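Local structure of enterochelin esterase (Salmonella enterica subsp. enterica serovar Typhimurium, 3MGA) at residues T58-H63 / G350-I355. The protein probably hydrolyses the ester bonds of ferric enterobactin, releasing the iron carried by the siderophore. Residues are numbered along the deposited sequence; the frame is centred on the assembly and turned at random.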
loop_
_atom_site.group_PDB
_atom_site.type_symbol
_atom_site.label_atom_id
_atom_site.label_comp_id
_atom_site.label_asym_id
_atom_site.label_seq_id
_atom_site.Cartn_x
_atom_site.Cartn_y
_atom_site.Cartn_z
ATOM N N THR A 58 2.720 -2.653 -11.026
ATOM C CA THR A 58 2.902 -3.319 -9.738
ATOM C C THR A 58 2.262 -4.713 -9.715
ATOM O O THR A 58 1.088 -4.880 -10.040
ATOM C CB THR A 58 2.322 -2.470 -8.579
ATOM O OG1 THR A 58 2.941 -1.185 -8.583
ATOM C CG2 THR A 58 2.566 -3.138 -7.225
ATOM N N GLY A 59 3.057 -5.710 -9.337
ATOM C CA GLY A 59 2.588 -7.091 -9.252
ATOM C C GLY A 59 2.232 -7.771 -10.569
ATOM O O GLY A 59 1.609 -8.832 -10.564
ATOM N N VAL A 60 2.603 -7.177 -11.697
ATOM C CA VAL A 60 2.304 -7.790 -12.984
ATOM C C VAL A 60 3.558 -7.907 -13.859
ATOM O O VAL A 60 3.839 -8.989 -14.377
ATOM C CB VAL A 60 1.197 -7.047 -13.737
ATOM C CG1 VAL A 60 0.936 -7.721 -15.090
ATOM C CG2 VAL A 60 -0.062 -7.020 -12.910
ATOM N N THR A 61 4.305 -6.811 -14.011
ATOM C CA THR A 61 5.522 -6.823 -14.816
ATOM C C THR A 61 6.784 -6.475 -14.029
ATOM O O THR A 61 7.805 -6.126 -14.621
ATOM C CB THR A 61 5.428 -5.843 -16.004
ATOM O OG1 THR A 61 5.366 -4.492 -15.524
ATOM C CG2 THR A 61 4.213 -6.161 -16.878
ATOM N N ASP A 62 6.733 -6.581 -12.707
ATOM C CA ASP A 62 7.896 -6.252 -11.866
ATOM C C ASP A 62 8.557 -7.504 -11.270
ATOM O O ASP A 62 8.325 -8.615 -11.730
ATOM C CB ASP A 62 7.499 -5.242 -10.775
ATOM C CG ASP A 62 6.448 -5.783 -9.811
ATOM O OD1 ASP A 62 6.107 -6.979 -9.891
ATOM O OD2 ASP A 62 5.954 -5.001 -8.968
ATOM N N HIS A 63 9.382 -7.310 -10.250
ATOM C CA HIS A 63 10.090 -8.404 -9.600
ATOM C C HIS A 63 9.197 -9.308 -8.746
ATOM O O HIS A 63 9.590 -10.430 -8.432
ATOM C CB HIS A 63 11.196 -7.843 -8.714
ATOM C CG HIS A 63 10.683 -7.070 -7.540
ATOM N ND1 HIS A 63 10.477 -7.647 -6.306
ATOM C CD2 HIS A 63 10.316 -5.774 -7.417
ATOM C CE1 HIS A 63 10.015 -6.736 -5.469
ATOM N NE2 HIS A 63 9.907 -5.590 -6.120
ATOM N N GLY A 350 -1.948 -9.433 -1.047
ATOM C CA GLY A 350 -2.374 -9.618 -2.426
ATOM C C GLY A 350 -1.772 -10.845 -3.084
ATOM O O GLY A 350 -0.667 -11.252 -2.745
ATOM N N VAL A 351 -2.509 -11.423 -4.034
ATOM C CA VAL A 351 -2.065 -12.607 -4.765
ATOM C C VAL A 351 -0.961 -12.257 -5.771
ATOM O O VAL A 351 -0.303 -13.153 -6.308
ATOM C CB VAL A 351 -3.244 -13.324 -5.485
ATOM C CG1 VAL A 351 -4.218 -13.891 -4.473
ATOM C CG2 VAL A 351 -3.970 -12.385 -6.471
ATOM N N ARG A 352 -0.767 -10.957 -6.021
ATOM C CA ARG A 352 0.276 -10.476 -6.928
ATOM C C ARG A 352 1.590 -10.161 -6.181
ATOM O O ARG A 352 2.451 -9.458 -6.698
ATOM C CB ARG A 352 -0.184 -9.228 -7.677
ATOM C CG ARG A 352 -1.384 -9.397 -8.601
ATOM C CD ARG A 352 -1.047 -10.266 -9.765
ATOM N NE ARG A 352 -1.981 -10.128 -10.882
ATOM C CZ ARG A 352 -1.822 -10.737 -12.057
ATOM N NH1 ARG A 352 -0.774 -11.527 -12.260
ATOM N NH2 ARG A 352 -2.707 -10.562 -13.031
ATOM N N GLU A 353 1.719 -10.649 -4.953
ATOM C CA GLU A 353 2.950 -10.498 -4.165
ATOM C C GLU A 353 3.145 -11.837 -3.468
ATOM O O GLU A 353 2.973 -11.935 -2.248
ATOM C CB GLU A 353 2.871 -9.323 -3.181
ATOM C CG GLU A 353 1.586 -9.267 -2.338
ATOM C CD GLU A 353 1.548 -8.111 -1.355
ATOM O OE1 GLU A 353 0.474 -7.897 -0.755
ATOM O OE2 GLU A 353 2.570 -7.407 -1.183
ATOM N N PRO A 354 3.483 -12.885 -4.261
ATOM C CA PRO A 354 3.663 -14.278 -3.837
ATOM C C PRO A 354 4.418 -14.471 -2.542
ATOM O O PRO A 354 3.912 -15.130 -1.634
ATOM C CB PRO A 354 4.455 -14.903 -4.994
ATOM C CG PRO A 354 4.063 -14.146 -6.169
ATOM C CD PRO A 354 3.697 -12.745 -5.714
ATOM N N ILE A 355 5.617 -13.907 -2.458
ATOM C CA ILE A 355 6.436 -14.061 -1.269
ATOM C C ILE A 355 5.666 -13.559 -0.055
ATOM O O ILE A 355 5.493 -14.287 0.924
ATOM C CB ILE A 355 7.796 -13.335 -1.400
ATOM C CG1 ILE A 355 8.628 -13.966 -2.526
ATOM C CG2 ILE A 355 8.576 -13.417 -0.097
ATOM C CD1 ILE A 355 10.028 -13.373 -2.685
#
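Arg352 packs its aliphatic chain against Gly59 O, joining a loop of the N-terminal domain to the alpha/beta-hydrolase domain at the turn between strand 344-350 and helix 354-367. CD comes closest, 3.1 Å from Gly59 O, and CB and CG line the same oxygen; no hydrogen bond crosses the contact. With CG anti to the carbonyl carbon (chi1 -63°) and the chain bent at chi2 (-67°), Arg352 wraps this oxygen and then runs out toward Val60. There Val60 CG2 sits over the centre of one guanidinium face, 4.1 Å above its plane, while Leu87 touches both side chains. Gly59, at positive phi, brings its bare CA to within 3.8 Å of Arg352 CB, so close that nothing but a hydrogen fits on the Arg352 side of that CA. Asp62 braces the loop by accepting the Gly59 N-H from above its carboxylate plane. Beyond Arg352, Glu353 occupies the N-cap position and its OE2 is hydrogen-bonded to His383 ND1, consistent with the acid–histidine pair of a hydrolase catalytic triad. The other carboxylate oxygen of Glu353, OE1, is held by Ser313 OG and, through the anti lone pair, by Gly350 N at 2.9 Å.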